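Local coordinates for protein beta-L-arabinobiosidase (Bacteroides thetaiotaomicron, PDB 5MQR) that is a multidomain gut-bacterial glycosidase that probably cleaves arabinose-containing side chains of plant pectin, at residues 627-632 with 667-672; 656-661 with 674-679; 719-724 with 1021-1026. All blocks are in the same frame, centred on the assembly; numbering follows the deposited sequence.

The three contacts lie on the same side of the chain's centre, in the helix-rich half, away from the propeller. Contact 2 sits between the others: its centre is about 9 Å from that of contact 1 and about 8 Å from that of contact 3, while contacts 1 and 3 are about 15 Å apart. Helix 666-680 serves contacts 1 and 2, whose segments alternate along the chain; contact 3 follows, bringing 1021-1026 back across nearly 300 residues. A backbone hydrogen bond ties N657 to R723, and N657 OD1 takes the amide of D724. Helix 666-680, packed by helix 627-636 and the connection after helix 647-657, reaches helix 1022-1029 through N1022, closing distant pieces into one body.

Contact 1 of 3, residues 627-632 with 667-672; sequences SHYAES and NFEEMY
Y629, on helix 627-636, reaches over to E669 and E670 of helix 666-680 and carries nearly all of this contact. The polar part is a short hydrogen bond, Y629 OH to E669 OE2 at 2.6 Å, with the phenol as donor. The hydroxyl arrives on the anti side of the carboxylate oxygen, 24° out of the carboxylate plane, and ring and carboxylate stand almost perpendicular. E669 has CG anti to its own backbone N (chi1 -172°) and runs on extended, which carries OE2 to the rim of the tyrosine ring.

A water adds a second link to the same oxygen. It donates to E669 OE2 at 2.6 Å and lies 3.0 Å from H628 NE2, in the plane of the imidazole.

The apolar part is made by the CE1 and CD1 side of the ring: Y629 CE1 packs 3.5 Å from E670 CA and 3.7 Å from E670 CB, an oblique approach against the start of that glutamate's chain. Its carboxylate goes elsewhere, E670 OE1 bonding to Y987 OH. Within helix 627-636, H628 folds over its neighbour so that CE1 sits 3.4 Å above the centre of the Y629 ring. The Y629 ring also meets that of Y673.

Phenol and water therefore both donate to one buried carboxylate oxygen, while E669 OE1 takes a weak bond from C663 N. Two donors on OE2 would be expected to stabilise a negative charge there, and the imidazole over the ring probably limits how far the phenol can swing.

Contact 2 of 3, residues 656-661 with 674-679; sequences ENIPLF and YRWWSL
I658 lays its CG2 methyl over the indole of W676, and this CH-pi contact is the heart of the meeting. The methyl stands 3.7 Å from the centroid of the W676 five-membered ring, only 18° off the ring normal, and its closest atom is W676 CG at 3.5 Å. It therefore covers the pyrrole half.

The isoleucine's torsions explain which branch does the touching. CG1 lies between the backbone N and the carbonyl carbon (chi1 67°), which turns CG2 onto the ring and carries the longer branch past the CD1 corner on the same side of the indole, where I658 CD1 comes 3.9 Å from W676 CD1. On the helix, W676 has CG anti to its carbonyl carbon (chi1 -75°), which lays the indole's face against that methyl; the side chains run alongside one another, pointing opposite ways. P659 joins more loosely, its CD 4.3 Å from W676 CZ2.

All three residues are buried. The ring of Y672 meets W676 edge-to-face, and the Y672 hydroxyl bonds to the carbonyl oxygen of P659, pinning the loop to the same helix; L722, E718 and N1022 also border the indole.

I658 is where the chain leaves helix 647-657, before strand 660-662 and then helix 666-680. This helix-strand-helix connection joins the edge strand of the five-stranded antiparallel sheet to the helical body, consistent with the six-hairpin glycosidase family.

Contact 3 of 3, residues 719-724 with 1021-1026; sequences SRWLRD and FNDLMI
A type I beta turn, S719 to L722, follows helix 712-719 and presents its two central residues, R720 and W721, to the first turns of helix 1022-1029. D1023 OD1 is the meeting point. R720 NH2 forms a salt bridge to it at 2.8 Å, on the syn side and in the guanidinium plane. W721 NE1 donates from 2.9 Å, almost straight (171°) and in the indole plane, to the anti lone pair of the same oxygen. R720 NE adds a weak bond; its other partner is the carbonyl of Y717, while NH1 holds A760 O.

The indole is also sandwiched. I1026 CG2 makes a CH-pi contact 3.5 Å from the centroid of the W721 six-membered ring, and I1026 CD1 covers the pyrrole end. On the opposite face R720 CG lies 3.8 Å above the plane, the arginine chain running extended from CG to NE. A leucine in place of W721 has no N-H and no flat face, and would probably leave D1023 OD1 held by R720 alone in this contact and open a gap beside I1026.

Two donors meeting one buried oxygen probably restrain the carboxylate's rotation, and the salt-bridged guanidinium is likely to keep it charged.

Contact 1 of 3, residues 627-632 with 667-672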
loop_
_atom_site.group_PDB
_atom_site.type_symbol
_atom_site.label_atom_id
_atom_site.label_comp_id
_atom_site.label_asym_id
_atom_site.label_seq_id
_atom_site.Cartn_x
_atom_site.Cartn_y
_atom_site.Cartn_z
ATOM N N SER A 627 -18.023 -7.638 -1.432
ATOM C CA SER A 627 -19.146 -8.330 -2.013
ATOM C C SER A 627 -20.223 -8.637 -0.997
ATOM O O SER A 627 -21.368 -8.812 -1.401
ATOM C CB SER A 627 -18.720 -9.633 -2.682
ATOM O OG SER A 627 -18.078 -10.452 -1.737
ATOM N N HIS A 628 -19.878 -8.686 0.294
ATOM C CA HIS A 628 -20.879 -8.785 1.358
ATOM C C HIS A 628 -21.975 -7.690 1.310
ATOM O O HIS A 628 -23.097 -7.941 1.728
ATOM C CB HIS A 628 -20.227 -8.821 2.746
ATOM C CG HIS A 628 -19.592 -7.523 3.162
ATOM N ND1 HIS A 628 -20.282 -6.538 3.835
ATOM C CD2 HIS A 628 -18.329 -7.054 3.004
ATOM C CE1 HIS A 628 -19.475 -5.522 4.074
ATOM N NE2 HIS A 628 -18.285 -5.809 3.576
ATOM N N TYR A 629 -21.674 -6.502 0.797
ATOM C CA TYR A 629 -22.693 -5.436 0.697
ATOM C C TYR A 629 -23.824 -5.847 -0.217
ATOM O O TYR A 629 -24.967 -5.904 0.236
ATOM C CB TYR A 629 -22.079 -4.072 0.291
ATOM C CG TYR A 629 -21.318 -3.388 1.412
ATOM C CD1 TYR A 629 -21.967 -2.976 2.590
ATOM C CD2 TYR A 629 -19.957 -3.139 1.311
ATOM C CE1 TYR A 629 -21.278 -2.329 3.631
ATOM C CE2 TYR A 629 -19.255 -2.503 2.338
ATOM C CZ TYR A 629 -19.916 -2.087 3.489
ATOM O OH TYR A 629 -19.210 -1.446 4.472
ATOM N N ALA A 630 -23.516 -6.178 -1.483
ATOM C CA ALA A 630 -24.550 -6.650 -2.438
ATOM C C ALA A 630 -25.365 -7.798 -1.865
ATOM O O ALA A 630 -26.600 -7.803 -1.977
ATOM C CB ALA A 630 -23.938 -7.057 -3.771
ATOM N N GLU A 631 -24.660 -8.760 -1.256
ATOM C CA GLU A 631 -25.295 -9.912 -0.612
ATOM C C GLU A 631 -26.276 -9.501 0.488
ATOM O O GLU A 631 -27.400 -9.972 0.504
ATOM C CB GLU A 631 -24.236 -10.877 -0.052
ATOM C CG GLU A 631 -23.542 -11.696 -1.147
ATOM C CD GLU A 631 -22.130 -12.162 -0.781
ATOM O OE1 GLU A 631 -21.859 -12.485 0.410
ATOM O OE2 GLU A 631 -21.274 -12.233 -1.699
ATOM N N SER A 632 -25.853 -8.617 1.392
ATOM C CA SER A 632 -26.762 -8.066 2.423
ATOM C C SER A 632 -27.945 -7.322 1.810
ATOM O O SER A 632 -29.061 -7.507 2.248
ATOM C CB SER A 632 -26.036 -7.108 3.381
ATOM O OG SER A 632 -25.038 -7.803 4.103
ATOM N N ASN A 667 -21.039 3.793 7.893
ATOM C CA ASN A 667 -22.185 4.302 7.138
ATOM C C ASN A 667 -21.795 4.859 5.750
ATOM O O ASN A 667 -22.467 4.562 4.779
ATOM C CB ASN A 667 -23.096 5.247 7.962
ATOM C CG ASN A 667 -22.386 6.489 8.510
ATOM O OD1 ASN A 667 -21.209 6.734 8.280
ATOM N ND2 ASN A 667 -23.132 7.269 9.273
ATOM N N PHE A 668 -20.701 5.611 5.656
ATOM C CA PHE A 668 -20.197 6.110 4.374
ATOM C C PHE A 668 -19.850 4.990 3.391
ATOM O O PHE A 668 -20.181 5.058 2.192
ATOM C CB PHE A 668 -18.927 6.951 4.581
ATOM C CG PHE A 668 -19.173 8.405 4.870
ATOM C CD1 PHE A 668 -19.367 8.853 6.174
ATOM C CD2 PHE A 668 -19.161 9.326 3.848
ATOM C CE1 PHE A 668 -19.572 10.205 6.442
ATOM C CE2 PHE A 668 -19.352 10.685 4.106
ATOM C CZ PHE A 668 -19.546 11.125 5.405
ATOM N N GLU A 669 -19.176 3.977 3.908
ATOM C CA GLU A 669 -18.767 2.857 3.106
ATOM C C GLU A 669 -19.995 2.098 2.608
ATOM O O GLU A 669 -20.104 1.837 1.425
ATOM C CB GLU A 669 -17.827 1.921 3.880
ATOM C CG GLU A 669 -17.214 0.830 3.001
ATOM C CD GLU A 669 -16.250 -0.066 3.747
ATOM O OE1 GLU A 669 -15.102 0.380 3.973
ATOM O OE2 GLU A 669 -16.643 -1.208 4.107
ATOM N N GLU A 670 -20.919 1.783 3.508
ATOM C CA GLU A 670 -22.138 1.068 3.157
ATOM C C GLU A 670 -22.949 1.833 2.117
ATOM O O GLU A 670 -23.487 1.223 1.211
ATOM C CB GLU A 670 -23.004 0.818 4.394
ATOM C CG GLU A 670 -24.298 0.080 4.103
ATOM C CD GLU A 670 -25.095 -0.214 5.357
ATOM O OE1 GLU A 670 -25.469 0.721 6.096
ATOM O OE2 GLU A 670 -25.366 -1.394 5.596
HETATM N N MSE A 671 -23.022 3.153 2.258
HETATM C CA MSE A 671 -23.828 3.991 1.342
HETATM C C MSE A 671 -23.199 4.043 -0.015
HETATM O O MSE A 671 -23.896 4.107 -1.011
HETATM C CB MSE A 671 -24.017 5.409 1.879
HETATM C CG MSE A 671 -25.134 6.187 1.194
HETATM SE SE MSE A 671 -26.881 5.240 1.337
HETATM C CE MSE A 671 -26.900 4.978 3.289
ATOM N N TYR A 672 -21.865 4.023 -0.062
ATOM C CA TYR A 672 -21.138 3.947 -1.301
ATOM C C TYR A 672 -21.623 2.758 -2.106
ATOM O O TYR A 672 -22.028 2.885 -3.253
ATOM C CB TYR A 672 -19.625 3.840 -1.044
ATOM C CG TYR A 672 -18.854 3.829 -2.320
ATOM C CD1 TYR A 672 -18.486 5.008 -2.942
ATOM C CD2 TYR A 672 -18.525 2.625 -2.943
ATOM C CE1 TYR A 672 -17.798 4.989 -4.141
ATOM C CE2 TYR A 672 -17.834 2.603 -4.143
ATOM C CZ TYR A 672 -17.474 3.788 -4.735
ATOM O OH TYR A 672 -16.827 3.761 -5.954
HETATM O O HOH W 1 -16.112 -3.775 3.921
#

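Contact 2 of 3, residues 656-661 with 674-679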
loop_
_atom_site.group_PDB
_atom_site.type_symbol
_atom_site.label_atom_id
_atom_site.label_comp_id
_atom_site.label_asym_id
_atom_site.label_seq_id
_atom_site.Cartn_x
_atom_site.Cartn_y
_atom_site.Cartn_z
ATOM N N GLU A 656 -17.530 -5.780 -12.093
ATOM C CA GLU A 656 -17.106 -5.309 -13.435
ATOM C C GLU A 656 -17.081 -3.792 -13.576
ATOM O O GLU A 656 -16.285 -3.281 -14.338
ATOM C CB GLU A 656 -18.048 -5.836 -14.545
ATOM C CG GLU A 656 -17.780 -7.257 -14.991
ATOM C CD GLU A 656 -18.962 -7.952 -15.700
ATOM O OE1 GLU A 656 -19.888 -7.265 -16.217
ATOM O OE2 GLU A 656 -18.968 -9.218 -15.728
ATOM N N ASN A 657 -17.967 -3.084 -12.879
ATOM C CA ASN A 657 -18.221 -1.679 -13.170
ATOM C C ASN A 657 -17.834 -0.656 -12.142
ATOM O O ASN A 657 -17.565 0.464 -12.525
ATOM C CB ASN A 657 -19.681 -1.511 -13.535
ATOM C CG ASN A 657 -19.960 -2.032 -14.906
ATOM O OD1 ASN A 657 -19.650 -1.363 -15.889
ATOM N ND2 ASN A 657 -20.468 -3.264 -14.992
ATOM N N ILE A 658 -17.800 -0.992 -10.856
ATOM C CA ILE A 658 -17.649 0.069 -9.876
ATOM C C ILE A 658 -16.228 0.346 -9.419
ATOM O O ILE A 658 -15.456 -0.587 -9.191
ATOM C CB ILE A 658 -18.609 -0.073 -8.690
ATOM C CG1 ILE A 658 -18.337 -1.281 -7.805
ATOM C CG2 ILE A 658 -20.045 -0.105 -9.192
ATOM C CD1 ILE A 658 -18.914 -1.087 -6.419
ATOM N N PRO A 659 -15.872 1.644 -9.282
ATOM C CA PRO A 659 -14.701 1.924 -8.477
ATOM C C PRO A 659 -14.932 1.402 -7.067
ATOM O O PRO A 659 -16.091 1.292 -6.613
ATOM C CB PRO A 659 -14.591 3.465 -8.510
ATOM C CG PRO A 659 -15.330 3.865 -9.746
ATOM C CD PRO A 659 -16.452 2.878 -9.841
ATOM N N LEU A 660 -13.861 1.044 -6.385
ATOM C CA LEU A 660 -13.979 0.529 -5.022
ATOM C C LEU A 660 -13.562 1.570 -3.993
ATOM O O LEU A 660 -12.646 2.345 -4.241
ATOM C CB LEU A 660 -13.149 -0.741 -4.868
ATOM C CG LEU A 660 -13.514 -1.906 -5.807
ATOM C CD1 LEU A 660 -12.483 -3.025 -5.684
ATOM C CD2 LEU A 660 -14.907 -2.464 -5.555
ATOM N N PHE A 661 -14.216 1.566 -2.838
ATOM C CA PHE A 661 -13.985 2.559 -1.796
ATOM C C PHE A 661 -13.976 1.885 -0.420
ATOM O O PHE A 661 -14.697 0.940 -0.174
ATOM C CB PHE A 661 -15.093 3.652 -1.850
ATOM C CG PHE A 661 -15.110 4.591 -0.656
ATOM C CD1 PHE A 661 -14.238 5.655 -0.574
ATOM C CD2 PHE A 661 -15.998 4.406 0.383
ATOM C CE1 PHE A 661 -14.244 6.512 0.527
ATOM C CE2 PHE A 661 -16.007 5.258 1.481
ATOM C CZ PHE A 661 -15.118 6.307 1.558
ATOM N N TYR A 674 -24.283 0.786 -1.473
ATOM C CA TYR A 674 -25.719 0.766 -1.669
ATOM C C TYR A 674 -26.167 1.575 -2.902
ATOM O O TYR A 674 -27.006 1.131 -3.662
ATOM C CB TYR A 674 -26.465 1.271 -0.426
ATOM C CG TYR A 674 -27.964 1.420 -0.650
ATOM C CD1 TYR A 674 -28.788 0.309 -0.692
ATOM C CD2 TYR A 674 -28.529 2.659 -0.877
ATOM C CE1 TYR A 674 -30.143 0.425 -0.925
ATOM C CE2 TYR A 674 -29.903 2.799 -1.110
ATOM C CZ TYR A 674 -30.698 1.678 -1.136
ATOM O OH TYR A 674 -32.045 1.801 -1.345
ATOM N N ARG A 675 -25.606 2.754 -3.083
ATOM C CA ARG A 675 -26.080 3.649 -4.141
ATOM C C ARG A 675 -25.681 3.119 -5.507
ATOM O O ARG A 675 -26.420 3.321 -6.469
ATOM C CB ARG A 675 -25.585 5.076 -3.930
ATOM C CG ARG A 675 -26.330 5.801 -2.793
ATOM C CD ARG A 675 -27.808 6.036 -3.104
ATOM N NE ARG A 675 -27.957 6.844 -4.292
ATOM C CZ ARG A 675 -28.237 8.150 -4.324
ATOM N NH1 ARG A 675 -28.472 8.862 -3.211
ATOM N NH2 ARG A 675 -28.292 8.753 -5.507
ATOM N N TRP A 676 -24.549 2.408 -5.587
ATOM C CA TRP A 676 -24.243 1.719 -6.839
ATOM C C TRP A 676 -25.240 0.577 -7.107
ATOM O O TRP A 676 -25.698 0.428 -8.225
ATOM C CB TRP A 676 -22.824 1.177 -6.882
ATOM C CG TRP A 676 -21.773 2.182 -7.098
ATOM C CD1 TRP A 676 -20.659 2.354 -6.330
ATOM C CD2 TRP A 676 -21.679 3.134 -8.159
ATOM N NE1 TRP A 676 -19.881 3.361 -6.839
ATOM C CE2 TRP A 676 -20.482 3.868 -7.954
ATOM C CE3 TRP A 676 -22.498 3.470 -9.233
ATOM C CZ2 TRP A 676 -20.078 4.907 -8.787
ATOM C CZ3 TRP A 676 -22.096 4.494 -10.076
ATOM C CH2 TRP A 676 -20.894 5.204 -9.849
ATOM N N TRP A 677 -25.543 -0.209 -6.071
ATOM C CA TRP A 677 -26.460 -1.334 -6.156
ATOM C C TRP A 677 -27.869 -0.868 -6.530
ATOM O O TRP A 677 -28.606 -1.542 -7.251
ATOM C CB TRP A 677 -26.468 -2.056 -4.794
ATOM C CG TRP A 677 -27.411 -3.218 -4.642
ATOM C CD1 TRP A 677 -27.171 -4.521 -4.960
ATOM C CD2 TRP A 677 -28.701 -3.182 -4.066
ATOM N NE1 TRP A 677 -28.247 -5.299 -4.633
ATOM C CE2 TRP A 677 -29.206 -4.500 -4.079
ATOM C CE3 TRP A 677 -29.499 -2.162 -3.553
ATOM C CZ2 TRP A 677 -30.474 -4.822 -3.604
ATOM C CZ3 TRP A 677 -30.756 -2.482 -3.071
ATOM C CH2 TRP A 677 -31.225 -3.806 -3.092
ATOM N N SER A 678 -28.229 0.290 -6.009
ATOM C CA SER A 678 -29.489 0.899 -6.302
ATOM C C SER A 678 -29.548 1.418 -7.735
ATOM O O SER A 678 -30.456 1.070 -8.471
ATOM C CB SER A 678 -29.724 2.065 -5.357
ATOM O OG SER A 678 -31.086 2.366 -5.463
ATOM N N LEU A 679 -28.575 2.249 -8.108
ATOM C CA LEU A 679 -28.497 2.807 -9.467
ATOM C C LEU A 679 -28.602 1.716 -10.523
ATOM O O LEU A 679 -29.292 1.874 -11.514
ATOM C CB LEU A 679 -27.189 3.570 -9.675
ATOM C CG LEU A 679 -26.993 4.166 -11.063
ATOM C CD1 LEU A 679 -27.887 5.380 -11.245
ATOM C CD2 LEU A 679 -25.550 4.529 -11.300
#

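Contact 3 of 3, residues 719-724 with 1021-1026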
loop_
_atom_site.group_PDB
_atom_site.type_symbol
_atom_site.label_atom_id
_atom_site.label_comp_id
_atom_site.label_asym_id
_atom_site.label_seq_id
_atom_site.Cartn_x
_atom_site.Cartn_y
_atom_site.Cartn_z
ATOM N N SER A 719 -23.311 8.081 -13.369
ATOM C CA SER A 719 -22.996 6.905 -14.162
ATOM C C SER A 719 -21.686 7.007 -14.923
ATOM O O SER A 719 -21.207 6.004 -15.446
ATOM C CB SER A 719 -24.126 6.590 -15.128
ATOM O OG SER A 719 -25.347 6.412 -14.417
ATOM N N ARG A 720 -21.096 8.201 -14.996
ATOM C CA ARG A 720 -19.855 8.379 -15.756
ATOM C C ARG A 720 -18.688 7.587 -15.161
ATOM O O ARG A 720 -17.701 7.374 -15.854
ATOM C CB ARG A 720 -19.492 9.856 -15.914
ATOM C CG ARG A 720 -19.073 10.548 -14.620
ATOM C CD ARG A 720 -18.896 12.044 -14.832
ATOM N NE ARG A 720 -18.783 12.760 -13.555
ATOM C CZ ARG A 720 -18.161 13.931 -13.379
ATOM N NH1 ARG A 720 -17.542 14.530 -14.389
ATOM N NH2 ARG A 720 -18.129 14.494 -12.166
ATOM N N TRP A 721 -18.822 7.146 -13.901
ATOM C CA TRP A 721 -17.791 6.377 -13.196
ATOM C C TRP A 721 -17.831 4.878 -13.424
ATOM O O TRP A 721 -16.909 4.169 -13.012
ATOM C CB TRP A 721 -17.832 6.683 -11.684
ATOM C CG TRP A 721 -17.639 8.126 -11.426
ATOM C CD1 TRP A 721 -18.610 9.030 -11.110
ATOM C CD2 TRP A 721 -16.418 8.869 -11.530
ATOM N NE1 TRP A 721 -18.067 10.276 -10.977
ATOM C CE2 TRP A 721 -16.724 10.211 -11.242
ATOM C CE3 TRP A 721 -15.092 8.531 -11.836
ATOM C CZ2 TRP A 721 -15.767 11.214 -11.252
ATOM C CZ3 TRP A 721 -14.137 9.531 -11.846
ATOM C CH2 TRP A 721 -14.482 10.869 -11.548
ATOM N N LEU A 722 -18.892 4.392 -14.065
ATOM C CA LEU A 722 -19.025 2.980 -14.381
ATOM C C LEU A 722 -18.014 2.626 -15.458
ATOM O O LEU A 722 -17.911 3.310 -16.472
ATOM C CB LEU A 722 -20.434 2.646 -14.865
ATOM C CG LEU A 722 -21.597 2.929 -13.926
ATOM C CD1 LEU A 722 -22.885 2.599 -14.651
ATOM C CD2 LEU A 722 -21.478 2.181 -12.608
ATOM N N ARG A 723 -17.301 1.527 -15.252
ATOM C CA ARG A 723 -16.129 1.208 -16.062
ATOM C C ARG A 723 -16.500 0.705 -17.452
ATOM O O ARG A 723 -15.800 0.999 -18.401
ATOM C CB ARG A 723 -15.242 0.180 -15.340
ATOM C CG ARG A 723 -14.564 0.706 -14.061
ATOM C CD ARG A 723 -13.732 -0.389 -13.386
ATOM N NE ARG A 723 -12.685 -0.792 -14.322
ATOM C CZ ARG A 723 -11.473 -0.251 -14.402
ATOM N NH1 ARG A 723 -11.082 0.704 -13.552
ATOM N NH2 ARG A 723 -10.644 -0.667 -15.349
ATOM N N ASP A 724 -17.579 -0.075 -17.573
ATOM C CA ASP A 724 -18.000 -0.562 -18.882
ATOM C C ASP A 724 -18.805 0.559 -19.566
ATOM O O ASP A 724 -19.879 0.923 -19.098
ATOM C CB ASP A 724 -18.805 -1.852 -18.764
ATOM C CG ASP A 724 -19.086 -2.513 -20.108
ATOM O OD1 ASP A 724 -18.979 -1.883 -21.172
ATOM O OD2 ASP A 724 -19.453 -3.701 -20.093
ATOM N N PHE A 1021 -24.829 10.672 -5.592
ATOM C CA PHE A 1021 -24.200 10.396 -4.314
ATOM C C PHE A 1021 -22.725 10.036 -4.499
ATOM O O PHE A 1021 -21.849 10.651 -3.925
ATOM C CB PHE A 1021 -24.914 9.280 -3.517
ATOM C CG PHE A 1021 -24.245 9.012 -2.222
ATOM C CD1 PHE A 1021 -24.406 9.890 -1.163
ATOM C CD2 PHE A 1021 -23.360 7.957 -2.086
ATOM C CE1 PHE A 1021 -23.743 9.705 0.041
ATOM C CE2 PHE A 1021 -22.690 7.764 -0.882
ATOM C CZ PHE A 1021 -22.890 8.644 0.177
ATOM N N ASN A 1022 -22.469 8.991 -5.256
ATOM C CA ASN A 1022 -21.131 8.552 -5.472
ATOM C C ASN A 1022 -20.322 9.506 -6.330
ATOM O O ASN A 1022 -19.082 9.529 -6.225
ATOM C CB ASN A 1022 -21.152 7.142 -6.015
ATOM C CG ASN A 1022 -21.452 6.119 -4.931
ATOM O OD1 ASN A 1022 -21.075 6.301 -3.768
ATOM N ND2 ASN A 1022 -22.067 5.009 -5.313
ATOM N N ASP A 1023 -20.981 10.324 -7.142
ATOM C CA ASP A 1023 -20.261 11.368 -7.829
ATOM C C ASP A 1023 -19.704 12.357 -6.835
ATOM O O ASP A 1023 -18.627 12.905 -7.037
ATOM C CB ASP A 1023 -21.109 12.101 -8.843
ATOM C CG ASP A 1023 -20.311 13.140 -9.591
ATOM O OD1 ASP A 1023 -19.253 12.787 -10.184
ATOM O OD2 ASP A 1023 -20.698 14.314 -9.531
ATOM N N LEU A 1024 -20.456 12.582 -5.766
ATOM C CA LEU A 1024 -20.052 13.495 -4.683
ATOM C C LEU A 1024 -18.924 12.871 -3.870
ATOM O O LEU A 1024 -17.987 13.563 -3.476
ATOM C CB LEU A 1024 -21.220 13.809 -3.743
ATOM C CG LEU A 1024 -22.557 14.211 -4.369
ATOM C CD1 LEU A 1024 -23.607 14.324 -3.276
ATOM C CD2 LEU A 1024 -22.438 15.523 -5.147
HETATM N N MSE A 1025 -19.026 11.569 -3.615
HETATM C CA MSE A 1025 -17.983 10.845 -2.898
HETATM C C MSE A 1025 -16.664 10.944 -3.648
HETATM O O MSE A 1025 -15.648 11.280 -3.069
HETATM C CB MSE A 1025 -18.364 9.383 -2.689
HETATM C CG MSE A 1025 -19.593 9.156 -1.809
HETATM SE SE MSE A 1025 -19.118 9.454 0.075
HETATM C CE MSE A 1025 -18.176 7.726 0.249
ATOM N N ILE A 1026 -16.705 10.699 -4.953
ATOM C CA ILE A 1026 -15.525 10.641 -5.790
ATOM C C ILE A 1026 -14.923 12.019 -6.078
ATOM O O ILE A 1026 -13.689 12.194 -6.006
ATOM C CB ILE A 1026 -15.842 9.905 -7.099
ATOM C CG1 ILE A 1026 -16.146 8.435 -6.798
ATOM C CG2 ILE A 1026 -14.678 9.993 -8.089
ATOM C CD1 ILE A 1026 -16.780 7.674 -7.952
#